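Local structure of putative glycosidase ph117-related (5A7V) at residues A[78-83]-A[147-152]; A[156-161]-A[173-178]; A[273-278]-A[347-352]; A[87-92]-A[109-114]. The protein probably acts on beta-mannosides as a family GH130 glycosidase or phosphorylase, and binds mannose in the pocket of its beta-propeller. All coordinates share one frame; numbering follows the deposited sequence.

Overall arrangement
Interaction 1 lies between the innermost strands of two propeller blades, and the other three contacts surround it. Interaction 4 continues the blade of strand 75-84 outward and interaction 2 that of strand 143-151, with centres about 9 Å and 8 Å from that of interaction 1. A tyrosine hydroxyl of interaction 2 reaches segment 78-83 of interaction 1, bonding one blade to the next. Interaction 3 joins two further inner strands, its centre about 9 Å from that of interaction 1; Arg148 spans the gap with bonds to the carbonyls of Cys273 and Gly274. Both inner contacts touch the same alpha-mannose, through Asn78 and Phe348. Interactions 2 and 3 do not touch; their centres are about 16 Å apart.

Interaction 1 (A[78-83]-A[147-152]); sequences NPAATL and PRIAVT. With MAN (alpha-D-mannopyranose), chain E.
Ala80 lays its methyl between two apolar groups of the neighbouring strand, with CB 3.7 Å from Ile149 CD1 and 3.8 Å from the ring carbon CG of Pro147. In the five-bladed beta-propeller of the GH130 family, this is a join between the inner strands of two blades. The strands run almost parallel, 9° apart, but their axes stay 5.3 Å from each other, and side chains and water rather than direct backbone bonds fill the interface. Further along, Thr82 and Ile149 cross at about a right angle, the CG2 branch of Ile149 lying 3.9 Å from Thr82 CB. Thr82 OG1, swung opposite the backbone N (chi1 -163°), shares a water with Ile149 O, to which that water donates. A second water accepts from Ile149 N and, weakly, from Ala81 N, so polar groups of both strands are served inside a buried contact. Arg148 leaves the interface on the far side of its strand and gives NE and NH2 to the carbonyls of Gly274 and Cys273. At the pocket end, the carbonyl O of Asn78 rests 3.5 Å from Pro147 CD, while its side-chain amide turns to the sugar. ND2 is also bonded to Asp146 OD1, which should fix the turn of the amide, and its bond to O4 of the alpha-mannose is nearly straight, 3.0 Å long with 171° at the hydrogen.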
loop_
_atom_site.group_PDB
_atom_site.type_symbol
_atom_site.label_atom_id
_atom_site.label_comp_id
_atom_site.label_asym_id
_atom_site.label_seq_id
_atom_site.Cartn_x
_atom_site.Cartn_y
_atom_site.Cartn_z
ATOM N N ASN A 78 -1.711 -7.630 -1.397
ATOM C CA ASN A 78 -1.813 -6.244 -0.881
ATOM C C ASN A 78 -1.701 -6.116 0.642
ATOM O O ASN A 78 -2.720 -6.012 1.323
ATOM C CB ASN A 78 -3.070 -5.612 -1.432
ATOM C CG ASN A 78 -2.999 -5.419 -2.946
ATOM O OD1 ASN A 78 -2.047 -5.849 -3.601
ATOM N ND2 ASN A 78 -4.039 -4.838 -3.486
ATOM N N PRO A 79 -0.443 -6.145 1.104
ATOM C CA PRO A 79 -0.177 -6.270 2.545
ATOM C C PRO A 79 0.231 -4.973 3.217
ATOM O O PRO A 79 0.864 -4.101 2.615
ATOM C CB PRO A 79 1.027 -7.218 2.561
ATOM C CG PRO A 79 1.798 -6.801 1.353
ATOM C CD PRO A 79 0.776 -6.440 0.336
ATOM N N ALA A 80 -0.107 -4.849 4.512
ATOM C CA ALA A 80 0.536 -3.866 5.400
ATOM C C ALA A 80 1.728 -4.542 6.055
ATOM O O ALA A 80 1.754 -5.769 6.196
ATOM C CB ALA A 80 -0.435 -3.428 6.478
ATOM N N ALA A 81 2.675 -3.740 6.539
ATOM C CA ALA A 81 3.820 -4.258 7.248
ATOM C C ALA A 81 4.227 -3.271 8.307
ATOM O O ALA A 81 4.181 -2.068 8.098
ATOM C CB ALA A 81 4.977 -4.591 6.330
ATOM N N THR A 82 4.655 -3.800 9.447
ATOM C CA THR A 82 5.128 -2.960 10.561
ATOM C C THR A 82 6.132 -3.723 11.409
ATOM O O THR A 82 6.401 -4.893 11.180
ATOM C CB THR A 82 3.925 -2.358 11.336
ATOM O OG1 THR A 82 4.321 -1.246 12.168
ATOM C CG2 THR A 82 3.215 -3.395 12.168
ATOM N N LEU A 83 6.610 -3.041 12.456
ATOM C CA LEU A 83 7.497 -3.592 13.476
ATOM C C LEU A 83 6.706 -3.743 14.766
ATOM O O LEU A 83 6.042 -2.789 15.201
ATOM C CB LEU A 83 8.663 -2.639 13.680
ATOM C CG LEU A 83 9.683 -2.974 14.739
ATOM C CD1 LEU A 83 10.459 -4.210 14.351
ATOM C CD2 LEU A 83 10.591 -1.791 15.018
ATOM N N PRO A 147 -4.662 -2.837 3.495
ATOM C CA PRO A 147 -4.240 -2.077 4.688
ATOM C C PRO A 147 -2.886 -1.426 4.519
ATOM O O PRO A 147 -1.989 -1.959 3.866
ATOM C CB PRO A 147 -4.181 -3.156 5.790
ATOM C CG PRO A 147 -3.762 -4.393 5.009
ATOM C CD PRO A 147 -4.532 -4.285 3.698
ATOM N N ARG A 148 -2.712 -0.271 5.171
ATOM C CA ARG A 148 -1.396 0.301 5.398
ATOM C C ARG A 148 -1.315 0.597 6.906
ATOM O O ARG A 148 -2.305 1.058 7.477
ATOM C CB ARG A 148 -1.155 1.609 4.666
ATOM C CG ARG A 148 -0.863 1.429 3.192
ATOM C CD ARG A 148 -1.976 1.719 2.373
ATOM N NE ARG A 148 -1.706 1.878 0.927
ATOM C CZ ARG A 148 -2.571 1.437 0.051
ATOM N NH1 ARG A 148 -3.630 0.794 0.400
ATOM N NH2 ARG A 148 -2.304 1.579 -1.240
ATOM N N ILE A 149 -0.151 0.310 7.504
ATOM C CA ILE A 149 -0.016 0.493 8.979
ATOM C C ILE A 149 1.208 1.357 9.268
ATOM O O ILE A 149 2.293 1.159 8.716
ATOM C CB ILE A 149 0.099 -0.841 9.724
ATOM C CG1 ILE A 149 -1.235 -1.603 9.605
ATOM C CG2 ILE A 149 0.463 -0.631 11.195
ATOM C CD1 ILE A 149 -1.246 -3.052 10.054
ATOM N N ALA A 150 0.988 2.337 10.164
ATOM C CA ALA A 150 2.052 3.156 10.748
ATOM C C ALA A 150 1.811 3.201 12.255
ATOM O O ALA A 150 0.737 2.794 12.696
ATOM C CB ALA A 150 2.065 4.542 10.141
ATOM N N VAL A 151 2.810 3.648 13.021
ATOM C CA VAL A 151 2.668 3.636 14.493
ATOM C C VAL A 151 3.110 4.971 15.067
ATOM O O VAL A 151 4.099 5.552 14.633
ATOM C CB VAL A 151 3.448 2.456 15.095
ATOM C CG1 VAL A 151 4.967 2.564 14.966
ATOM C CG2 VAL A 151 3.061 2.179 16.554
ATOM N N THR A 152 2.383 5.429 16.083
ATOM C CA THR A 152 2.830 6.642 16.765
ATOM C C THR A 152 4.040 6.345 17.646
ATOM O O THR A 152 4.260 5.191 18.061
ATOM C CB THR A 152 1.723 7.268 17.599
ATOM O OG1 THR A 152 1.439 6.443 18.739
ATOM C CG2 THR A 152 0.467 7.578 16.817
HETATM C C1 MAN E . -6.710 -0.907 -7.315
HETATM C C2 MAN E . -5.848 -1.114 -6.051
HETATM C C3 MAN E . -5.746 -2.556 -5.517
HETATM C C4 MAN E . -5.549 -3.564 -6.665
HETATM C C5 MAN E . -5.528 -2.895 -8.052
HETATM C C6 MAN E . -5.497 -3.925 -9.204
HETATM O O1 MAN E . -6.305 0.341 -8.101
HETATM O O2 MAN E . -6.435 -0.274 -5.047
HETATM O O3 MAN E . -6.903 -2.960 -4.810
HETATM O O4 MAN E . -4.354 -4.259 -6.374
HETATM O O5 MAN E . -6.743 -2.086 -8.148
HETATM O O6 MAN E . -6.695 -4.712 -9.173
HETATM O O HOH W 1 1.822 -0.701 5.552
HETATM O O HOH W 2 4.632 0.734 10.249
#

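Interaction 2 (A[156-161]-A[173-178]); sequences LYVMTY and IATSRN. With SO4 (sulfate ion), chain H.
Met159 N donates to Ala174 O over 2.8 Å, nearly straight at 169°, and Ala174 N returns the bond to Met159 O. Tyr157 and Ser176 exchange a second such pair, giving the antiparallel hairpin of strands 157-164 and 169-176, the two middle strands of a propeller blade. On the face carrying Val158, Thr160, Ile173 and Thr175, Ile173 makes two apolar contacts: its side chain lies alongside that of Thr160, CD1 3.7 Å from Thr160 CG2, and its CG2 branch meets Val158 CG1 at 3.9 Å. Tyr157 lies on the opposite face, with Met159, Ala174 and Ser176. Its ring turns an edge to the backbone, CE2 lying 3.5 Å from Arg177 O, and its hydroxyl continues to Leu83 O and His84 ND1 of the next blade. Tyr161 takes chi1 of 72°, which swings its ring across to the partner strand, where CE1 lies 4.0 Å from Ala174 CB. One water donates to both Tyr161 OH and Ile173 O. Where the hairpin ends, Arg177 holds a sulfate, probably from the crystallisation liquor, at the guanidinium edge: NE reaches O2 at 2.8 Å and NH2 reaches O4 at 2.9 Å. NH2 also bonds to Glu154 O. With the water already donating to it, the Tyr161 hydroxyl probably spends its own proton on Glu139 OE2, so that this buried polar end is matched on both counts.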
loop_
_atom_site.group_PDB
_atom_site.type_symbol
_atom_site.label_atom_id
_atom_site.label_comp_id
_atom_site.label_asym_id
_atom_site.label_seq_id
_atom_site.Cartn_x
_atom_site.Cartn_y
_atom_site.Cartn_z
ATOM N N LEU A 156 0.642 3.577 19.366
ATOM C CA LEU A 156 -0.669 3.314 18.755
ATOM C C LEU A 156 -0.490 3.020 17.251
ATOM O O LEU A 156 0.005 3.874 16.526
ATOM C CB LEU A 156 -1.615 4.478 18.954
ATOM C CG LEU A 156 -3.035 4.276 18.458
ATOM C CD1 LEU A 156 -3.734 3.210 19.275
ATOM C CD2 LEU A 156 -3.830 5.576 18.414
ATOM N N TYR A 157 -0.843 1.800 16.845
ATOM C CA TYR A 157 -0.883 1.464 15.415
ATOM C C TYR A 157 -2.139 2.042 14.809
ATOM O O TYR A 157 -3.269 1.864 15.313
ATOM C CB TYR A 157 -0.825 -0.054 15.237
ATOM C CG TYR A 157 0.461 -0.662 15.711
ATOM C CD1 TYR A 157 1.596 -0.707 14.898
ATOM C CD2 TYR A 157 0.574 -1.239 16.987
ATOM C CE1 TYR A 157 2.785 -1.282 15.305
ATOM C CE2 TYR A 157 1.790 -1.777 17.407
ATOM C CZ TYR A 157 2.892 -1.797 16.575
ATOM O OH TYR A 157 4.083 -2.350 17.046
ATOM N N VAL A 158 -1.937 2.674 13.633
ATOM C CA VAL A 158 -2.980 3.304 12.879
ATOM C C VAL A 158 -3.005 2.631 11.484
ATOM O O VAL A 158 -2.004 2.686 10.750
ATOM C CB VAL A 158 -2.786 4.821 12.732
ATOM C CG1 VAL A 158 -3.943 5.470 11.984
ATOM C CG2 VAL A 158 -2.652 5.452 14.113
ATOM N N MET A 159 -4.152 2.003 11.184
ATOM C CA MET A 159 -4.383 1.283 9.901
ATOM C C MET A 159 -5.319 2.102 9.045
ATOM O O MET A 159 -6.433 2.461 9.480
ATOM C CB MET A 159 -5.089 -0.052 10.127
ATOM C CG MET A 159 -5.376 -0.842 8.846
ATOM S SD MET A 159 -6.612 -2.127 8.979
ATOM C CE MET A 159 -5.758 -3.248 10.085
ATOM N N THR A 160 -4.895 2.366 7.802
ATOM C CA THR A 160 -5.812 2.855 6.785
ATOM C C THR A 160 -6.182 1.623 5.887
ATOM O O THR A 160 -5.357 0.735 5.669
ATOM C CB THR A 160 -5.176 3.930 5.920
ATOM O OG1 THR A 160 -4.079 3.376 5.196
ATOM C CG2 THR A 160 -4.676 5.134 6.754
ATOM N N TYR A 161 -7.421 1.551 5.489
ATOM C CA TYR A 161 -7.881 0.407 4.650
ATOM C C TYR A 161 -9.135 0.806 3.898
ATOM O O TYR A 161 -9.689 1.886 4.119
ATOM C CB TYR A 161 -8.118 -0.819 5.547
ATOM C CG TYR A 161 -9.347 -0.744 6.438
ATOM C CD1 TYR A 161 -9.313 -0.015 7.658
ATOM C CD2 TYR A 161 -10.470 -1.406 6.114
ATOM C CE1 TYR A 161 -10.408 0.084 8.457
ATOM C CE2 TYR A 161 -11.619 -1.343 6.896
ATOM C CZ TYR A 161 -11.587 -0.593 8.126
ATOM O OH TYR A 161 -12.700 -0.594 8.966
ATOM N N ILE A 173 -10.323 4.065 8.858
ATOM C CA ILE A 173 -9.245 4.019 9.861
ATOM C C ILE A 173 -9.609 3.012 10.957
ATOM O O ILE A 173 -10.777 2.983 11.425
ATOM C CB ILE A 173 -8.978 5.403 10.513
ATOM C CG1 ILE A 173 -8.831 6.536 9.501
ATOM C CG2 ILE A 173 -7.795 5.316 11.450
ATOM C CD1 ILE A 173 -7.604 6.417 8.583
ATOM N N ALA A 174 -8.629 2.237 11.353
ATOM C CA ALA A 174 -8.754 1.397 12.577
ATOM C C ALA A 174 -7.474 1.556 13.372
ATOM O O ALA A 174 -6.413 1.853 12.841
ATOM C CB ALA A 174 -8.970 -0.073 12.204
ATOM N N THR A 175 -7.608 1.391 14.710
ATOM C CA THR A 175 -6.456 1.530 15.581
ATOM C C THR A 175 -6.320 0.362 16.546
ATOM O O THR A 175 -7.314 -0.333 16.851
ATOM C CB THR A 175 -6.483 2.848 16.400
ATOM O OG1 THR A 175 -7.601 2.855 17.275
ATOM C CG2 THR A 175 -6.561 4.077 15.476
ATOM N N SER A 176 -5.101 0.144 16.995
ATOM C CA SER A 176 -4.784 -0.990 17.903
ATOM C C SER A 176 -3.466 -0.735 18.607
ATOM O O SER A 176 -2.593 -0.065 18.050
ATOM C CB SER A 176 -4.687 -2.304 17.092
ATOM O OG SER A 176 -4.285 -3.407 17.898
ATOM N N ARG A 177 -3.300 -1.305 19.804
ATOM C CA ARG A 177 -1.983 -1.306 20.445
ATOM C C ARG A 177 -1.194 -2.606 20.196
ATOM O O ARG A 177 0.025 -2.635 20.362
ATOM C CB ARG A 177 -2.104 -1.036 21.962
ATOM C CG ARG A 177 -2.685 0.350 22.216
ATOM C CD ARG A 177 -2.422 0.826 23.605
ATOM N NE ARG A 177 -1.006 1.064 23.798
ATOM C CZ ARG A 177 -0.346 2.160 23.437
ATOM N NH1 ARG A 177 -0.952 3.210 22.861
ATOM N NH2 ARG A 177 0.943 2.181 23.660
ATOM N N ASN A 178 -1.867 -3.675 19.803
ATOM C CA ASN A 178 -1.226 -4.966 19.688
ATOM C C ASN A 178 -1.404 -5.682 18.333
ATOM O O ASN A 178 -0.986 -6.828 18.212
ATOM C CB ASN A 178 -1.683 -5.862 20.850
ATOM C CG ASN A 178 -3.137 -6.271 20.735
ATOM O OD1 ASN A 178 -3.841 -5.939 19.754
ATOM N ND2 ASN A 178 -3.623 -6.976 21.767
HETATM S S SO4 H . 1.293 -1.517 24.869
HETATM O O1 SO4 H . 2.099 -1.928 26.050
HETATM O O2 SO4 H . -0.008 -1.007 25.367
HETATM O O3 SO4 H . 1.004 -2.664 23.967
HETATM O O4 SO4 H . 2.016 -0.464 24.110
HETATM O O HOH W 3 -13.035 1.786 10.329
#

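Interaction 3 (A[273-278]-A[347-352]); sequences CGPPAI and VFIEGM. With MAN (alpha-D-mannopyranose), chain E.
Pro275 fills the tight part of this contact, wedged among Ile349, Glu350 and Met352. Its CG lies 3.6 Å from Met352 SD, its CD 3.8 Å from Ile349 CD1, and Pro275 CA lies 3.4 Å from Glu350 O in a bent CA-H...O contact, 133° at the hydrogen. Met352 reaches further: the bend at its last torsion (chi3 75°) carries the methyl CE to 3.7 Å from Ile278 CD1, so one thioether covers both the proline and the isoleucine. Just before the proline, the backbone also comes close, Gly274 CA being 3.2 Å from Ile349 O. The contact joins the broken inner strand 270-280 to inner strand 347-355 of the next blade of the GH130 beta-propeller, where a classic beta bulge has Glu350 and Gly351 both facing Tyr362. Toward the sugar pocket the two segments touch far less. Glu350 points away from the proline segment; its OE1 lies in plane at the edge of the Phe348 ring, and OE2 makes a long, weak ion pair with Arg148. Phe348 gives its contact to the ligand rather than to the facing segment: the alpha-mannose lies over one face of the ring, with Phe348 CZ 3.7 Å from its C2.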
loop_
_atom_site.group_PDB
_atom_site.type_symbol
_atom_site.label_atom_id
_atom_site.label_comp_id
_atom_site.label_asym_id
_atom_site.label_seq_id
_atom_site.Cartn_x
_atom_site.Cartn_y
_atom_site.Cartn_z
ATOM N N CYS A 273 -1.439 5.947 -4.079
ATOM C CA CYS A 273 -0.527 5.949 -2.906
ATOM C C CYS A 273 -0.152 4.546 -2.487
ATOM O O CYS A 273 -0.980 3.657 -2.503
ATOM C CB CYS A 273 -1.154 6.765 -1.770
ATOM S SG CYS A 273 -1.325 8.529 -2.169
ATOM N N GLY A 274 1.109 4.354 -2.078
ATOM C CA GLY A 274 1.610 3.057 -1.659
ATOM C C GLY A 274 1.774 2.946 -0.119
ATOM O O GLY A 274 0.788 3.201 0.607
ATOM N N PRO A 275 2.963 2.620 0.353
ATOM C CA PRO A 275 3.160 2.532 1.807
ATOM C C PRO A 275 3.131 3.926 2.457
ATOM O O PRO A 275 3.028 4.942 1.783
ATOM C CB PRO A 275 4.550 1.923 1.935
ATOM C CG PRO A 275 5.248 2.282 0.668
ATOM C CD PRO A 275 4.219 2.362 -0.397
ATOM N N PRO A 276 3.246 4.000 3.803
ATOM C CA PRO A 276 3.378 5.310 4.491
ATOM C C PRO A 276 4.513 6.178 3.888
ATOM O O PRO A 276 5.552 5.642 3.452
ATOM C CB PRO A 276 3.650 4.877 5.931
ATOM C CG PRO A 276 2.929 3.567 6.060
ATOM C CD PRO A 276 3.155 2.878 4.741
ATOM N N ALA A 277 4.267 7.484 3.814
ATOM C CA ALA A 277 5.259 8.414 3.296
ATOM C C ALA A 277 6.390 8.620 4.301
ATOM O O ALA A 277 6.175 8.441 5.513
ATOM C CB ALA A 277 4.625 9.693 2.934
ATOM N N ILE A 278 7.590 8.995 3.853
ATOM C CA ILE A 278 8.780 9.065 4.681
ATOM C C ILE A 278 9.459 10.416 4.578
ATOM O O ILE A 278 9.861 10.850 3.499
ATOM C CB ILE A 278 9.799 7.958 4.347
ATOM C CG1 ILE A 278 9.145 6.583 4.386
ATOM C CG2 ILE A 278 10.997 8.024 5.288
ATOM C CD1 ILE A 278 9.982 5.480 3.745
ATOM N N VAL A 347 3.112 -5.052 -9.200
ATOM C CA VAL A 347 3.879 -5.092 -7.950
ATOM C C VAL A 347 3.307 -3.956 -7.104
ATOM O O VAL A 347 3.749 -2.798 -7.192
ATOM C CB VAL A 347 5.406 -5.019 -8.137
ATOM C CG1 VAL A 347 5.916 -6.334 -8.712
ATOM C CG2 VAL A 347 5.852 -3.854 -9.021
ATOM N N PHE A 348 2.259 -4.261 -6.339
ATOM C CA PHE A 348 1.464 -3.218 -5.675
ATOM C C PHE A 348 2.070 -2.945 -4.289
ATOM O O PHE A 348 1.863 -3.708 -3.351
ATOM C CB PHE A 348 0.005 -3.638 -5.574
ATOM C CG PHE A 348 -0.918 -2.519 -5.221
ATOM C CD1 PHE A 348 -1.359 -1.604 -6.184
ATOM C CD2 PHE A 348 -1.297 -2.314 -3.874
ATOM C CE1 PHE A 348 -2.157 -0.541 -5.847
ATOM C CE2 PHE A 348 -2.114 -1.262 -3.558
ATOM C CZ PHE A 348 -2.553 -0.378 -4.505
ATOM N N ILE A 349 2.895 -1.898 -4.217
ATOM C CA ILE A 349 3.675 -1.638 -3.029
ATOM C C ILE A 349 2.834 -1.013 -1.941
ATOM O O ILE A 349 2.045 -0.108 -2.186
ATOM C CB ILE A 349 4.943 -0.840 -3.366
ATOM C CG1 ILE A 349 4.655 0.546 -3.945
ATOM C CG2 ILE A 349 5.880 -1.643 -4.261
ATOM C CD1 ILE A 349 5.797 1.533 -3.800
ATOM N N GLU A 350 3.032 -1.528 -0.713
ATOM C CA GLU A 350 2.067 -1.209 0.324
ATOM C C GLU A 350 2.619 -1.270 1.748
ATOM O O GLU A 350 2.017 -0.603 2.626
ATOM C CB GLU A 350 0.875 -2.127 0.172
ATOM C CG GLU A 350 -0.353 -1.752 0.968
ATOM C CD GLU A 350 -1.574 -2.546 0.561
ATOM O OE1 GLU A 350 -1.758 -2.861 -0.635
ATOM O OE2 GLU A 350 -2.464 -2.856 1.413
ATOM N N GLY A 351 3.676 -2.025 2.005
ATOM C CA GLY A 351 4.267 -2.083 3.338
ATOM C C GLY A 351 5.766 -1.864 3.291
ATOM O O GLY A 351 6.421 -2.302 2.321
ATOM N N MET A 352 6.323 -1.211 4.317
ATOM C CA MET A 352 7.756 -1.055 4.408
ATOM C C MET A 352 8.146 -1.124 5.876
ATOM O O MET A 352 7.460 -0.499 6.718
ATOM C CB MET A 352 8.248 0.292 3.879
ATOM C CG MET A 352 8.187 0.458 2.423
ATOM S SD MET A 352 8.679 2.125 1.891
ATOM C CE MET A 352 10.463 2.194 2.048
HETATM C C1 MAN E . -6.710 -0.907 -7.315
HETATM C C2 MAN E . -5.848 -1.114 -6.051
HETATM C C3 MAN E . -5.746 -2.556 -5.517
HETATM C C4 MAN E . -5.549 -3.564 -6.665
HETATM C C5 MAN E . -5.528 -2.895 -8.052
HETATM C C6 MAN E . -5.497 -3.925 -9.204
HETATM O O1 MAN E . -6.305 0.341 -8.101
HETATM O O2 MAN E . -6.435 -0.274 -5.047
HETATM O O3 MAN E . -6.903 -2.960 -4.810
HETATM O O4 MAN E . -4.354 -4.259 -6.374
HETATM O O5 MAN E . -6.743 -2.086 -8.148
HETATM O O6 MAN E . -6.695 -4.712 -9.173
#

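Interaction 4 (A[87-92]-A[109-114]); sequences KIVVLY and LGYATS
This is a regular antiparallel strand pairing between the two middle strands of a blade, linking segment 87-92 to segment 109-114 through six backbone hydrogen bonds. Ile88, Val90 and Tyr92 exchange them with Ser114, Ala112 and Gly110 in turn. The Tyr92 ring lies flat over Gly110: Gly110 CA sits 3.6 Å from the centroid of the Tyr92 ring, only 12° off the normal, a CH-pi contact. A chi1 of 53° sets the ring between its own backbone N and carbonyl carbon, from where it leans across to the partner strand. Its hydroxyl is held beyond the pair by Glu72 OE1 and Arg122 NE. On the other face of the sheet, the CG1 branch of Val89 covers the Tyr111 ring, 4.0 Å from its centroid, and Leu91 CD1 approaches Tyr111 CD2 at the same distance. Lys180 makes a cation-pi contact with that ring too. Ile88 and Val90 pack on Tyr362 of a neighbouring blade. A glycine roofed by a cross-strand aromatic ring is the arrangement known as aromatic rescue of glycine, here built into a four-stranded antiparallel blade of a beta-propeller.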
loop_
_atom_site.group_PDB
_atom_site.type_symbol
_atom_site.label_atom_id
_atom_site.label_comp_id
_atom_site.label_asym_id
_atom_site.label_seq_id
_atom_site.Cartn_x
_atom_site.Cartn_y
_atom_site.Cartn_z
ATOM N N LYS A 87 9.982 -7.921 15.808
ATOM C CA LYS A 87 9.755 -8.705 14.598
ATOM C C LYS A 87 9.034 -7.892 13.547
ATOM O O LYS A 87 8.319 -6.928 13.851
ATOM C CB LYS A 87 8.935 -9.947 14.940
ATOM C CG LYS A 87 9.641 -10.880 15.949
ATOM C CD LYS A 87 9.083 -12.276 15.945
ATOM C CE LYS A 87 9.722 -13.177 17.000
ATOM N NZ LYS A 87 9.019 -14.490 16.942
ATOM N N ILE A 88 9.172 -8.340 12.291
ATOM C CA ILE A 88 8.327 -7.837 11.210
ATOM C C ILE A 88 6.979 -8.538 11.299
ATOM O O ILE A 88 6.927 -9.764 11.434
ATOM C CB ILE A 88 9.000 -8.082 9.835
ATOM C CG1 ILE A 88 10.173 -7.112 9.625
ATOM C CG2 ILE A 88 7.983 -7.951 8.689
ATOM C CD1 ILE A 88 11.122 -7.466 8.499
ATOM N N VAL A 89 5.909 -7.752 11.230
ATOM C CA VAL A 89 4.546 -8.238 11.204
ATOM C C VAL A 89 3.902 -7.778 9.903
ATOM O O VAL A 89 3.944 -6.584 9.570
ATOM C CB VAL A 89 3.732 -7.794 12.421
ATOM C CG1 VAL A 89 2.299 -8.311 12.366
ATOM C CG2 VAL A 89 4.413 -8.313 13.674
ATOM N N VAL A 90 3.292 -8.723 9.195
ATOM C CA VAL A 90 2.554 -8.436 7.991
ATOM C C VAL A 90 1.076 -8.757 8.219
ATOM O O VAL A 90 0.728 -9.839 8.751
ATOM C CB VAL A 90 3.121 -9.252 6.800
ATOM C CG1 VAL A 90 2.170 -9.290 5.598
ATOM C CG2 VAL A 90 4.465 -8.707 6.401
ATOM N N LEU A 91 0.206 -7.837 7.800
ATOM C CA LEU A 91 -1.241 -8.078 7.693
ATOM C C LEU A 91 -1.573 -8.129 6.201
ATOM O O LEU A 91 -1.457 -7.124 5.513
ATOM C CB LEU A 91 -2.086 -7.044 8.429
ATOM C CG LEU A 91 -2.339 -7.307 9.935
ATOM C CD1 LEU A 91 -1.050 -7.205 10.740
ATOM C CD2 LEU A 91 -3.454 -6.458 10.483
ATOM N N TYR A 92 -1.926 -9.316 5.741
ATOM C CA TYR A 92 -2.121 -9.556 4.301
ATOM C C TYR A 92 -3.600 -9.589 3.942
ATOM O O TYR A 92 -4.435 -10.152 4.669
ATOM C CB TYR A 92 -1.405 -10.815 3.800
ATOM C CG TYR A 92 -1.700 -12.122 4.548
ATOM C CD1 TYR A 92 -0.962 -12.504 5.696
ATOM C CD2 TYR A 92 -2.705 -12.992 4.132
ATOM C CE1 TYR A 92 -1.201 -13.699 6.328
ATOM C CE2 TYR A 92 -2.923 -14.203 4.762
ATOM C CZ TYR A 92 -2.158 -14.566 5.842
ATOM O OH TYR A 92 -2.379 -15.768 6.495
ATOM N N LEU A 109 -8.134 -9.743 6.768
ATOM C CA LEU A 109 -6.702 -9.607 6.930
ATOM C C LEU A 109 -6.085 -10.731 7.745
ATOM O O LEU A 109 -6.478 -10.970 8.903
ATOM C CB LEU A 109 -6.355 -8.260 7.563
ATOM C CG LEU A 109 -6.943 -7.041 6.857
ATOM C CD1 LEU A 109 -6.385 -5.764 7.526
ATOM C CD2 LEU A 109 -6.741 -7.021 5.341
ATOM N N GLY A 110 -5.104 -11.402 7.166
ATOM C CA GLY A 110 -4.285 -12.384 7.850
ATOM C C GLY A 110 -3.158 -11.710 8.625
ATOM O O GLY A 110 -2.844 -10.549 8.369
ATOM N N TYR A 111 -2.548 -12.468 9.534
ATOM C CA TYR A 111 -1.486 -11.975 10.424
ATOM C C TYR A 111 -0.295 -12.931 10.351
ATOM O O TYR A 111 -0.461 -14.158 10.515
ATOM C CB TYR A 111 -2.062 -11.907 11.845
ATOM C CG TYR A 111 -1.116 -11.451 12.912
ATOM C CD1 TYR A 111 -0.162 -12.292 13.481
ATOM C CD2 TYR A 111 -1.198 -10.148 13.394
ATOM C CE1 TYR A 111 0.671 -11.805 14.496
ATOM C CE2 TYR A 111 -0.377 -9.689 14.396
ATOM C CZ TYR A 111 0.568 -10.502 14.924
ATOM O OH TYR A 111 1.393 -10.021 15.910
ATOM N N ALA A 112 0.887 -12.403 10.131
ATOM C CA ALA A 112 2.089 -13.231 10.038
ATOM C C ALA A 112 3.283 -12.476 10.642
ATOM O O ALA A 112 3.396 -11.269 10.480
ATOM C CB ALA A 112 2.339 -13.555 8.562
ATOM N N THR A 113 4.188 -13.221 11.270
ATOM C CA THR A 113 5.347 -12.635 11.909
ATOM C C THR A 113 6.627 -13.277 11.405
ATOM O O THR A 113 6.660 -14.476 11.067
ATOM C CB THR A 113 5.285 -12.761 13.451
ATOM O OG1 THR A 113 5.479 -14.116 13.847
ATOM C CG2 THR A 113 3.955 -12.324 13.954
ATOM N N SER A 114 7.698 -12.496 11.388
ATOM C CA SER A 114 8.999 -12.992 10.881
ATOM C C SER A 114 10.174 -12.280 11.575
ATOM O O SER A 114 10.075 -11.071 11.854
ATOM C CB SER A 114 9.087 -12.748 9.380
ATOM O OG SER A 114 10.311 -13.171 8.884
#